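Local structure of putative primosome component (Streptococcus pyogenes serotype M3, 2QGZ) at residues H120-L123 and S124-D127; A136-A139 and I140-V144. The protein probably acts as a helicase loader of the primosome, an ATP-binding P-loop NTPase related to DnaI that helps deliver the replicative helicase to DNA. All coordinates share one frame; numbering follows the deposited sequence.

Contact 1 (H120-L123 and S124-D127). With PO4 (phosphate ion), chain C.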
loop_
_atom_site.group_PDB
_atom_site.type_symbol
_atom_site.label_atom_id
_atom_site.label_comp_id
_atom_site.label_asym_id
_atom_site.label_seq_id
_atom_site.Cartn_x
_atom_site.Cartn_y
_atom_site.Cartn_z
ATOM N N HIS A 120 11.523 4.676 8.050
ATOM C CA HIS A 120 12.728 4.040 8.579
ATOM C C HIS A 120 12.514 2.588 9.016
ATOM O O HIS A 120 13.053 2.159 10.041
ATOM C CB HIS A 120 13.271 4.856 9.764
ATOM C CG HIS A 120 13.499 6.301 9.445
ATOM N ND1 HIS A 120 14.434 6.724 8.523
ATOM C CD2 HIS A 120 12.896 7.422 9.911
ATOM C CE1 HIS A 120 14.396 8.042 8.435
ATOM N NE2 HIS A 120 13.471 8.490 9.267
ATOM N N ILE A 121 11.742 1.829 8.244
ATOM C CA ILE A 121 11.491 0.428 8.575
ATOM C C ILE A 121 12.237 -0.494 7.621
ATOM O O ILE A 121 12.043 -0.426 6.409
ATOM C CB ILE A 121 9.985 0.105 8.517
ATOM C CG1 ILE A 121 9.234 1.039 9.471
ATOM C CG2 ILE A 121 9.748 -1.339 8.915
ATOM C CD1 ILE A 121 7.748 0.824 9.507
ATOM N N HIS A 122 13.090 -1.355 8.175
ATOM C CA HIS A 122 13.877 -2.288 7.368
ATOM C C HIS A 122 13.310 -3.712 7.376
ATOM O O HIS A 122 12.548 -4.095 8.266
ATOM C CB HIS A 122 15.327 -2.356 7.876
ATOM C CG HIS A 122 16.010 -1.027 7.996
ATOM N ND1 HIS A 122 15.605 -0.057 8.889
ATOM C CD2 HIS A 122 17.110 -0.532 7.379
ATOM C CE1 HIS A 122 16.427 0.975 8.819
ATOM N NE2 HIS A 122 17.350 0.711 7.912
ATOM N N LEU A 123 13.712 -4.507 6.389
ATOM C CA LEU A 123 13.263 -5.891 6.305
ATOM C C LEU A 123 13.607 -6.660 7.575
ATOM O O LEU A 123 12.884 -7.566 7.968
ATOM C CB LEU A 123 13.919 -6.600 5.118
ATOM C CG LEU A 123 13.505 -6.153 3.721
ATOM C CD1 LEU A 123 14.375 -6.874 2.711
ATOM C CD2 LEU A 123 12.013 -6.442 3.500
ATOM N N SER A 124 14.725 -6.311 8.201
ATOM C CA SER A 124 15.160 -6.983 9.423
ATOM C C SER A 124 14.232 -6.748 10.617
ATOM O O SER A 124 14.253 -7.518 11.577
ATOM C CB SER A 124 16.582 -6.539 9.783
ATOM O OG SER A 124 16.710 -5.124 9.732
ATOM N N ASP A 125 13.420 -5.693 10.559
ATOM C CA ASP A 125 12.496 -5.384 11.654
ATOM C C ASP A 125 11.202 -6.181 11.562
ATOM O O ASP A 125 10.372 -6.109 12.466
ATOM C CB ASP A 125 12.125 -3.888 11.666
ATOM C CG ASP A 125 13.324 -2.980 11.897
ATOM O OD1 ASP A 125 14.099 -3.223 12.860
ATOM O OD2 ASP A 125 13.484 -2.013 11.116
ATOM N N ILE A 126 11.027 -6.926 10.474
ATOM C CA ILE A 126 9.808 -7.710 10.264
ATOM C C ILE A 126 9.898 -9.134 10.812
ATOM O O ILE A 126 10.827 -9.875 10.491
ATOM C CB ILE A 126 9.460 -7.797 8.752
ATOM C CG1 ILE A 126 9.351 -6.394 8.153
ATOM C CG2 ILE A 126 8.178 -8.572 8.561
ATOM C CD1 ILE A 126 8.461 -5.433 8.937
ATOM N N ASP A 127 8.933 -9.519 11.638
ATOM C CA ASP A 127 8.930 -10.868 12.193
ATOM C C ASP A 127 8.338 -11.845 11.191
ATOM O O ASP A 127 7.258 -11.612 10.646
ATOM C CB ASP A 127 8.111 -10.943 13.493
ATOM C CG ASP A 127 8.837 -10.325 14.697
ATOM O OD1 ASP A 127 10.059 -10.539 14.843
ATOM O OD2 ASP A 127 8.175 -9.643 15.505
HETATM P P PO4 C . 18.599 -4.012 7.394
HETATM O O1 PO4 C . 18.810 -2.691 6.683
HETATM O O2 PO4 C . 17.288 -4.603 6.951
HETATM O O3 PO4 C . 19.716 -4.958 7.055
HETATM O O4 PO4 C . 18.592 -3.780 8.890
#

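Contact 2 (A136-A139 and I140-V144)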
loop_
_atom_site.group_PDB
_atom_site.type_symbol
_atom_site.label_atom_id
_atom_site.label_comp_id
_atom_site.label_asym_id
_atom_site.label_seq_id
_atom_site.Cartn_x
_atom_site.Cartn_y
_atom_site.Cartn_z
ATOM N N ALA A 136 3.647 -13.974 3.149
ATOM C CA ALA A 136 3.635 -12.550 2.831
ATOM C C ALA A 136 5.051 -11.995 2.645
ATOM O O ALA A 136 5.307 -11.237 1.716
ATOM C CB ALA A 136 2.899 -11.765 3.920
ATOM N N PHE A 137 5.970 -12.384 3.520
ATOM C CA PHE A 137 7.353 -11.915 3.437
ATOM C C PHE A 137 7.971 -12.428 2.135
ATOM O O PHE A 137 8.697 -11.723 1.442
ATOM C CB PHE A 137 8.138 -12.434 4.633
ATOM C CG PHE A 137 9.486 -11.812 4.786
ATOM C CD1 PHE A 137 9.611 -10.490 5.199
ATOM C CD2 PHE A 137 10.638 -12.557 4.552
ATOM C CE1 PHE A 137 10.858 -9.921 5.379
ATOM C CE2 PHE A 137 11.898 -11.991 4.732
ATOM C CZ PHE A 137 12.009 -10.674 5.147
ATOM N N SER A 138 7.661 -13.671 1.811
ATOM C CA SER A 138 8.148 -14.301 0.598
ATOM C C SER A 138 7.697 -13.487 -0.630
ATOM O O SER A 138 8.489 -13.227 -1.541
ATOM C CB SER A 138 7.610 -15.740 0.539
ATOM O OG SER A 138 7.912 -16.374 -0.687
ATOM N N ALA A 139 6.429 -13.076 -0.647
ATOM C CA ALA A 139 5.903 -12.296 -1.769
ATOM C C ALA A 139 6.512 -10.890 -1.857
ATOM O O ALA A 139 6.714 -10.361 -2.945
ATOM C CB ALA A 139 4.391 -12.194 -1.669
ATOM N N ILE A 140 6.784 -10.279 -0.711
ATOM C CA ILE A 140 7.383 -8.956 -0.696
ATOM C C ILE A 140 8.810 -9.019 -1.274
ATOM O O ILE A 140 9.247 -8.099 -1.958
ATOM C CB ILE A 140 7.383 -8.379 0.754
ATOM C CG1 ILE A 140 6.328 -7.288 0.859
ATOM C CG2 ILE A 140 8.738 -7.829 1.145
ATOM C CD1 ILE A 140 4.914 -7.814 0.823
ATOM N N LEU A 141 9.526 -10.112 -1.016
ATOM C CA LEU A 141 10.884 -10.253 -1.533
ATOM C C LEU A 141 10.881 -10.509 -3.036
ATOM O O LEU A 141 11.778 -10.061 -3.745
ATOM C CB LEU A 141 11.631 -11.382 -0.816
ATOM C CG LEU A 141 11.866 -11.175 0.679
ATOM C CD1 LEU A 141 12.728 -12.311 1.214
ATOM C CD2 LEU A 141 12.540 -9.831 0.917
ATOM N N ASP A 142 9.878 -11.237 -3.521
ATOM C CA ASP A 142 9.778 -11.503 -4.952
ATOM C C ASP A 142 9.509 -10.204 -5.688
ATOM O O ASP A 142 10.053 -9.967 -6.768
ATOM C CB ASP A 142 8.639 -12.472 -5.262
ATOM C CG ASP A 142 8.936 -13.887 -4.808
ATOM O OD1 ASP A 142 10.129 -14.296 -4.859
ATOM O OD2 ASP A 142 7.972 -14.592 -4.417
ATOM N N PHE A 143 8.665 -9.364 -5.100
ATOM C CA PHE A 143 8.316 -8.098 -5.717
ATOM C C PHE A 143 9.543 -7.216 -5.890
ATOM O O PHE A 143 9.788 -6.687 -6.969
ATOM C CB PHE A 143 7.281 -7.344 -4.883
ATOM C CG PHE A 143 6.769 -6.108 -5.562
ATOM C CD1 PHE A 143 5.667 -6.170 -6.407
ATOM C CD2 PHE A 143 7.435 -4.890 -5.410
ATOM C CE1 PHE A 143 5.236 -5.038 -7.098
ATOM C CE2 PHE A 143 7.016 -3.756 -6.090
ATOM C CZ PHE A 143 5.911 -3.828 -6.942
ATOM N N VAL A 144 10.306 -7.046 -4.818
ATOM C CA VAL A 144 11.507 -6.226 -4.873
ATOM C C VAL A 144 12.508 -6.800 -5.877
ATOM O O VAL A 144 13.061 -6.079 -6.701
ATOM C CB VAL A 144 12.180 -6.140 -3.488
ATOM C CG1 VAL A 144 13.539 -5.473 -3.604
ATOM C CG2 VAL A 144 11.300 -5.367 -2.535
HETATM O O HOH W 1 10.005 -16.088 -2.428
#

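Contact 1 (H120-L123 and S124-D127)
The imidazole of His122 has the carboxylate of Asp125 at its edge, near the ring plane, with His122 ND1 3.6 Å from Asp125 OD2. The two flat groups stand almost perpendicular, 82° apart, on side chains that run alongside each other; His174 packs against the same imidazole. What fixes the carboxylate is the backbone: His122 N donates to Asp125 OD2 over 3.0 Å, on the anti side of the oxygen and 22° out of the carboxylate plane. Asp125 reaches back this way because its CG lies beside its own N (chi1 -62°). In return, Asp125 N binds His122 O at 2.9 Å, and one residue on Ile126 N binds Leu123 O at 3.2 Å. Ser124, within the turn, lies beside a phosphate ion, probably from the crystallisation liquor; its N gives a weak bond to O2, and the OG to O4 approach is too short to be relied on. On the buried side, Ile121 CG2 comes within 4.3 Å of Ile126 CD1, and both isoleucines pack on helix 165-179. Two successive i to i+3 bonds make a 3-10 turn, with the carboxylate of Asp125 bonded back to the N of His122 at its start.

Contact 2 (A136-A139 and I140-V144)
Phe137 and Leu141 sit one helical turn apart and cross at a slant, the branch point of the leucine over one face of the phenyl ring. Leu141 CG stands 4.1 Å above the plane, displaced toward the rim, and Leu141 CD1 reaches past the rim at Phe137 CE2, touching it at 3.6 Å. The ring is brought there by a first torsion that sets CG opposite the backbone N (chi1 -169°), while Leu141 CG stays beside its own N and folds back over Phe137 O. Beneath this pair runs regular alpha-helix: Ile140 N, Leu141 N, Asp142 N and Phe143 N each bind the carbonyl oxygen four residues back. This is part of helix 131-146, one of the helices that flank the parallel sheet of the P-loop NTPase fold. Ala136, Ala139 and Ile140 face strand 154-158, and Ile140 also packs on Leu168 and Met172 of helix 165-179. On the polar side, Ser138 and Asp142 come together through a water rather than directly: it lies 2.7 Å from Ser138 OG and donates to Asp142 OD1 at 3.0 Å. Asp142 OD2 is pressed to 3.2 Å from Ser138 O, two acceptors facing each other. Farther along, Phe143 turns its ring from this turn to meet Phe252 edge-to-face.

How the contacts relate
Contact 1 comes first along the chain, in the loop after strand 109-112, and contact 2 follows on helix 131-146, into which that loop leads. Their centres are about 13 Å apart, yet they touch: Leu123 CD1 packs on Leu141 CD2 at 3.9 Å, and Ile126 CG2 on Phe137 CD1 at 4.1 Å. The loop thus lies against the face of the helix that carries Phe137 and Leu141. Helix 165-179 is a shared neighbour, taking Ile121 and Ile126 from contact 1 and Ile140, Phe143 and Val144 from contact 2. A probable Walker A loop leads into that helix, so both contacts pack on an element that probably borders the nucleotide site; Ile121 lies near that loop without touching it.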